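Local coordinates for ABC transporter substrate-binding protein (Bradyrhizobium japonicum, PDB 4I1D), which probably captures small solutes, perhaps polyamines, in the periplasm for an ABC transporter, and holds D-malate in the crystal, at residues Q192-G197 with G207-V212; D119-W124 with V199-A204. All coordinates share one frame; numbering follows the deposited sequence.

Interaction 1. Residues Q192-G197 with G207-V212; sequences QLLNDG and GRVSAV. With MLT (D-malate), chain U.
Segments 192-197 and 207-212, on helices 187-196 and 206-214, come nearest at Asn195 and Val212, whose CA atoms lie 6.8 Å apart, and no hydrogen bond joins them. Their contact is small and made by side chains. One branch of Val212 does most of the work: with CG2 anti to the backbone N, this branch is turned onto the flank of Asn195, 3.6 Å from OD1 and 3.7 Å from CB. One helical turn earlier, Val209 CG2 meets Leu194 CD1 at 4.1 Å, the two aliphatic chains slanting across each other. Both pairs sit in the setting of a beta-alpha-beta crossover: helix 187-196 links strand 182-184 to the parallel strand 201-205, which runs on into helix 206-214, and Leu194 and Val209 rest on Glu202 and Ala204 of that strand. Away from this seam, Arg208 contributes to the ligand pocket. Its chain bends about the CB-CG bond (chi2 -69°) and then runs extended, bringing one edge of the guanidinium to the malate carboxylate. NE reaches O5 of D-malate at 3.0 Å with a nearly straight bond (170°), and NH2 reaches O4 at 2.9 Å, so the paired bonds fix how the carboxylate is turned, with malate C4 in the guanidinium plane. NH1 forms a salt bridge with Asp37 of a second subunit, probably helping to hold the guanidinium.

Interaction 2. Residues D119-W124 with V199-A204; sequences DAPNSW and VDMEMA. With SO4 (sulfate ion), chain K.
Pro121 and Trp124 face Met201 and Met203 across a gap wide enough to be spanned by side chains alone; the matching CA atoms are 8.3 Å apart for Pro121 and Met201 and 9.3 Å for Trp124 and Met203. The tight part is the second pair. Met203, a selenomethionine, leaves the strand extended and turns at its last torsion (chi3 -55°), which carries the terminal methyl back over one face of the indole. There CE stands 4.2 Å from the centroid of the six-membered ring of Trp124, 27° off the normal, a CH-pi contact displaced toward the rim. Met203 CB also lies 3.8 Å from Trp124 CH2, so the chain grips that corner of the ring at two points. Trp124 NE1 donates to the carbonyl of Gln225, Phe127 meets the indole edge-to-face, and Ala149 and Met152 of helix 146-153 pack on it; together they probably hold the ring's rotation. Met201 and Met203 alternate with Glu202 and Ala204 along strand 201-205, which lies between strands 100-112 and 137-140 in the central sheet of an alpha/beta periplasmic binding protein lobe, so the two selenomethionines share one face; Met203 lies against Trp124 and helix 146-153, Met201 against Pro121 and Phe116. Further back along the loop from Trp124 the packing thins: Pro121 CG touches Met201 SE at 4.0 Å. Phe116 nevertheless packs on both residues, which are buried. Next along, Asn122 is exposed, and its ND2 makes a weak, bent bond of 3.0 Å to O4 of a sulfate that probably came from the crystallisation liquor. Beyond it, Ser123 takes the N-cap position of helix 124-128, with OG bonded to the backbone N of Asp126.

In the fold
Strand 201-205 is what the two contacts have in common. Interaction 1 lies against the side bearing Glu202 and Ala204, interaction 2 against the side bearing Met201 and Met203, and their centres are 13 Å apart. They meet through side chains: Leu193 CB packs 3.8 Å from Val199 CG2, just ahead of the strand, and Val209 CG2 lies 3.8 Å from Ala204 CB. Chain order ties them further, since the strand follows helix 187-196 and leads directly into helix 206-214. Only interaction 1 reaches the ligand, through Arg208; in interaction 2 the side chain of Met203 lies about 12 Å from D-malate and about 10 Å from the Arg208 side chain.

Interaction 1. Residues Q192-G197 with G207-V212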
loop_
_atom_site.group_PDB
_atom_site.type_symbol
_atom_site.label_atom_id
_atom_site.label_comp_id
_atom_site.label_asym_id
_atom_site.label_seq_id
_atom_site.Cartn_x
_atom_site.Cartn_y
_atom_site.Cartn_z
ATOM N N GLN A 192 -31.314 13.633 -11.722
ATOM C CA GLN A 192 -31.083 14.774 -10.843
ATOM C C GLN A 192 -30.336 15.896 -11.590
ATOM O O GLN A 192 -30.652 17.081 -11.429
ATOM C CB GLN A 192 -30.296 14.339 -9.608
ATOM C CG GLN A 192 -30.049 15.452 -8.600
ATOM C CD GLN A 192 -31.342 16.031 -8.028
ATOM O OE1 GLN A 192 -32.303 15.304 -7.766
ATOM N NE2 GLN A 192 -31.363 17.348 -7.826
ATOM N N LEU A 193 -29.350 15.512 -12.405
ATOM C CA LEU A 193 -28.556 16.482 -13.161
ATOM C C LEU A 193 -29.441 17.346 -14.060
ATOM O O LEU A 193 -29.256 18.567 -14.144
ATOM C CB LEU A 193 -27.479 15.775 -13.997
ATOM C CG LEU A 193 -26.347 15.128 -13.180
ATOM C CD1 LEU A 193 -25.390 14.362 -14.080
ATOM C CD2 LEU A 193 -25.584 16.157 -12.335
ATOM N N LEU A 194 -30.389 16.709 -14.748
ATOM C CA LEU A 194 -31.315 17.449 -15.601
ATOM C C LEU A 194 -32.243 18.310 -14.751
ATOM O O LEU A 194 -32.487 19.472 -15.061
ATOM C CB LEU A 194 -32.145 16.494 -16.455
ATOM C CG LEU A 194 -31.561 16.009 -17.775
ATOM C CD1 LEU A 194 -32.571 15.120 -18.459
ATOM C CD2 LEU A 194 -31.209 17.191 -18.660
ATOM N N ASN A 195 -32.754 17.730 -13.667
ATOM C CA ASN A 195 -33.753 18.397 -12.848
ATOM C C ASN A 195 -33.273 19.681 -12.167
ATOM O O ASN A 195 -34.030 20.645 -12.069
ATOM C CB ASN A 195 -34.315 17.429 -11.795
ATOM C CG ASN A 195 -35.512 18.013 -11.047
ATOM O OD1 ASN A 195 -36.575 18.225 -11.632
ATOM N ND2 ASN A 195 -35.339 18.278 -9.754
ATOM N N ASP A 196 -32.032 19.695 -11.677
ATOM C CA ASP A 196 -31.536 20.871 -10.948
ATOM C C ASP A 196 -30.738 21.814 -11.832
ATOM O O ASP A 196 -30.274 22.854 -11.378
ATOM C CB ASP A 196 -30.727 20.493 -9.693
ATOM C CG ASP A 196 -29.542 19.580 -9.994
ATOM O OD1 ASP A 196 -29.067 19.555 -11.153
ATOM O OD2 ASP A 196 -29.076 18.886 -9.057
ATOM N N GLY A 197 -30.577 21.440 -13.094
ATOM C CA GLY A 197 -29.932 22.315 -14.060
ATOM C C GLY A 197 -28.418 22.216 -14.041
ATOM O O GLY A 197 -27.748 23.029 -14.653
ATOM N N GLY A 207 -36.246 6.536 -20.272
ATOM C CA GLY A 207 -37.174 6.366 -19.161
ATOM C C GLY A 207 -36.934 7.315 -18.000
ATOM O O GLY A 207 -37.884 7.755 -17.348
ATOM N N ARG A 208 -35.664 7.636 -17.743
ATOM C CA ARG A 208 -35.299 8.576 -16.684
ATOM C C ARG A 208 -35.684 10.000 -17.067
ATOM O O ARG A 208 -36.107 10.785 -16.223
ATOM C CB ARG A 208 -33.800 8.506 -16.384
ATOM C CG ARG A 208 -33.383 7.333 -15.487
ATOM C CD ARG A 208 -33.898 7.526 -14.055
ATOM N NE ARG A 208 -33.484 6.446 -13.165
ATOM C CZ ARG A 208 -33.814 6.382 -11.879
ATOM N NH1 ARG A 208 -34.552 7.345 -11.340
ATOM N NH2 ARG A 208 -33.407 5.362 -11.132
ATOM N N VAL A 209 -35.547 10.330 -18.344
ATOM C CA VAL A 209 -35.895 11.667 -18.798
ATOM C C VAL A 209 -37.392 11.888 -18.780
ATOM O O VAL A 209 -37.868 12.889 -18.257
ATOM C CB VAL A 209 -35.404 11.935 -20.227
ATOM C CG1 VAL A 209 -35.761 13.364 -20.638
ATOM C CG2 VAL A 209 -33.917 11.697 -20.315
ATOM N N SER A 210 -38.136 10.955 -19.366
ATOM C CA SER A 210 -39.583 11.083 -19.400
ATOM C C SER A 210 -40.104 11.210 -17.973
ATOM O O SER A 210 -41.010 12.000 -17.706
ATOM C CB SER A 210 -40.214 9.880 -20.093
ATOM O OG SER A 210 -39.721 8.680 -19.532
ATOM N N ALA A 211 -39.504 10.455 -17.054
ATOM C CA ALA A 211 -39.954 10.465 -15.660
ATOM C C ALA A 211 -39.739 11.821 -15.014
ATOM O O ALA A 211 -40.658 12.373 -14.411
ATOM C CB ALA A 211 -39.261 9.369 -14.850
ATOM N N VAL A 212 -38.535 12.377 -15.148
ATOM C CA VAL A 212 -38.292 13.684 -14.550
ATOM C C VAL A 212 -39.110 14.783 -15.253
ATOM O O VAL A 212 -39.507 15.772 -14.628
ATOM C CB VAL A 212 -36.794 14.030 -14.484
ATOM C CG1 VAL A 212 -36.205 14.080 -15.860
ATOM C CG2 VAL A 212 -36.587 15.358 -13.786
HETATM C C1 MLT U . -28.076 2.367 -12.325
HETATM O O1 MLT U . -27.990 1.518 -11.411
HETATM O O2 MLT U . -27.113 2.503 -13.114
HETATM C C2 MLT U . -29.323 3.195 -12.487
HETATM O O3 MLT U . -29.937 3.546 -11.257
HETATM C C3 MLT U . -30.319 2.398 -13.302
HETATM C C4 MLT U . -31.630 3.134 -13.241
HETATM O O4 MLT U . -32.439 2.884 -12.322
HETATM O O5 MLT U . -31.921 4.005 -14.094
#

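Interaction 2. Residues D119-W124 with V199-A204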
loop_
_atom_site.group_PDB
_atom_site.type_symbol
_atom_site.label_atom_id
_atom_site.label_comp_id
_atom_site.label_asym_id
_atom_site.label_seq_id
_atom_site.Cartn_x
_atom_site.Cartn_y
_atom_site.Cartn_z
ATOM N N ASP A 119 -34.090 26.087 -30.352
ATOM C CA ASP A 119 -33.239 25.273 -31.213
ATOM C C ASP A 119 -32.321 24.363 -30.415
ATOM O O ASP A 119 -31.150 24.676 -30.201
ATOM C CB ASP A 119 -32.438 26.147 -32.183
ATOM C CG ASP A 119 -33.268 26.609 -33.371
ATOM O OD1 ASP A 119 -34.013 25.776 -33.942
ATOM O OD2 ASP A 119 -33.187 27.805 -33.726
ATOM N N ALA A 120 -32.877 23.230 -29.991
ATOM C CA ALA A 120 -32.172 22.258 -29.166
ATOM C C ALA A 120 -31.253 21.349 -29.981
ATOM O O ALA A 120 -31.545 21.027 -31.141
ATOM C CB ALA A 120 -33.175 21.416 -28.383
ATOM N N PRO A 121 -30.142 20.916 -29.364
ATOM C CA PRO A 121 -29.283 19.932 -30.024
ATOM C C PRO A 121 -30.122 18.722 -30.415
ATOM O O PRO A 121 -31.069 18.388 -29.707
ATOM C CB PRO A 121 -28.264 19.573 -28.941
ATOM C CG PRO A 121 -28.907 19.972 -27.655
ATOM C CD PRO A 121 -29.713 21.184 -27.984
ATOM N N ASN A 122 -29.784 18.088 -31.531
ATOM C CA ASN A 122 -30.642 17.080 -32.137
ATOM C C ASN A 122 -29.861 15.886 -32.690
ATOM O O ASN A 122 -30.412 15.038 -33.396
ATOM C CB ASN A 122 -31.472 17.726 -33.252
ATOM C CG ASN A 122 -32.570 16.817 -33.755
ATOM O OD1 ASN A 122 -32.627 16.471 -34.941
ATOM N ND2 ASN A 122 -33.444 16.410 -32.848
ATOM N N SER A 123 -28.575 15.827 -32.360
ATOM C CA SER A 123 -27.706 14.744 -32.803
ATOM C C SER A 123 -26.446 14.765 -31.949
ATOM O O SER A 123 -26.204 15.724 -31.214
ATOM C CB SER A 123 -27.329 14.933 -34.266
ATOM O OG SER A 123 -26.498 16.080 -34.412
ATOM N N TRP A 124 -25.634 13.719 -32.037
ATOM C CA TRP A 124 -24.384 13.728 -31.294
ATOM C C TRP A 124 -23.423 14.770 -31.890
ATOM O O TRP A 124 -22.605 15.354 -31.179
ATOM C CB TRP A 124 -23.789 12.317 -31.179
ATOM C CG TRP A 124 -24.767 11.426 -30.499
ATOM C CD1 TRP A 124 -25.435 10.368 -31.041
ATOM C CD2 TRP A 124 -25.270 11.580 -29.165
ATOM N NE1 TRP A 124 -26.306 9.834 -30.113
ATOM C CE2 TRP A 124 -26.218 10.562 -28.954
ATOM C CE3 TRP A 124 -24.984 12.465 -28.117
ATOM C CZ2 TRP A 124 -26.886 10.404 -27.737
ATOM C CZ3 TRP A 124 -25.658 12.317 -26.918
ATOM C CH2 TRP A 124 -26.594 11.292 -26.739
ATOM N N VAL A 199 -26.698 20.145 -15.581
ATOM C CA VAL A 199 -26.332 20.048 -16.988
ATOM C C VAL A 199 -27.471 20.536 -17.881
ATOM O O VAL A 199 -28.639 20.434 -17.513
ATOM C CB VAL A 199 -25.878 18.630 -17.390
ATOM C CG1 VAL A 199 -24.696 18.196 -16.533
ATOM C CG2 VAL A 199 -27.019 17.631 -17.273
ATOM N N ASP A 200 -27.112 21.096 -19.037
ATOM C CA ASP A 200 -28.084 21.582 -20.000
ATOM C C ASP A 200 -28.410 20.505 -21.024
ATOM O O ASP A 200 -29.444 20.557 -21.693
ATOM C CB ASP A 200 -27.552 22.844 -20.695
ATOM C CG ASP A 200 -27.235 23.957 -19.703
ATOM O OD1 ASP A 200 -28.182 24.466 -19.063
ATOM O OD2 ASP A 200 -26.044 24.313 -19.551
HETATM N N MSE A 201 -27.518 19.530 -21.138
HETATM C CA MSE A 201 -27.719 18.426 -22.055
HETATM C C MSE A 201 -26.879 17.226 -21.628
HETATM O O MSE A 201 -25.818 17.374 -21.005
HETATM C CB MSE A 201 -27.368 18.853 -23.485
HETATM C CG MSE A 201 -25.910 18.691 -23.850
HETATM SE SE MSE A 201 -25.495 19.581 -25.554
HETATM C CE MSE A 201 -25.723 21.424 -24.942
ATOM N N GLU A 202 -27.360 16.034 -21.956
ATOM C CA GLU A 202 -26.653 14.823 -21.572
ATOM C C GLU A 202 -27.192 13.632 -22.341
ATOM O O GLU A 202 -28.273 13.698 -22.940
ATOM C CB GLU A 202 -26.809 14.566 -20.067
ATOM C CG GLU A 202 -28.177 14.004 -19.677
ATOM C CD GLU A 202 -28.318 13.725 -18.184
ATOM O OE1 GLU A 202 -27.286 13.597 -17.481
ATOM O OE2 GLU A 202 -29.474 13.641 -17.712
HETATM N N MSE A 203 -26.425 12.548 -22.336
HETATM C CA MSE A 203 -26.979 11.266 -22.710
HETATM C C MSE A 203 -27.655 10.730 -21.470
HETATM O O MSE A 203 -27.162 10.923 -20.362
HETATM C CB MSE A 203 -25.915 10.275 -23.157
HETATM C CG MSE A 203 -26.524 8.910 -23.438
HETATM SE SE MSE A 203 -25.244 7.536 -23.961
HETATM C CE MSE A 203 -24.432 8.464 -25.441
ATOM N N ALA A 204 -28.783 10.061 -21.661
ATOM C CA ALA A 204 -29.544 9.490 -20.559
ATOM C C ALA A 204 -30.512 8.444 -21.107
ATOM O O ALA A 204 -30.887 8.478 -22.281
ATOM C CB ALA A 204 -30.323 10.609 -19.821
HETATM S S SO4 K . -37.097 14.817 -33.324
HETATM O O1 SO4 K . -38.327 15.412 -33.840
HETATM O O2 SO4 K . -37.424 13.705 -32.424
HETATM O O3 SO4 K . -36.280 14.344 -34.446
HETATM O O4 SO4 K . -36.381 15.844 -32.573
#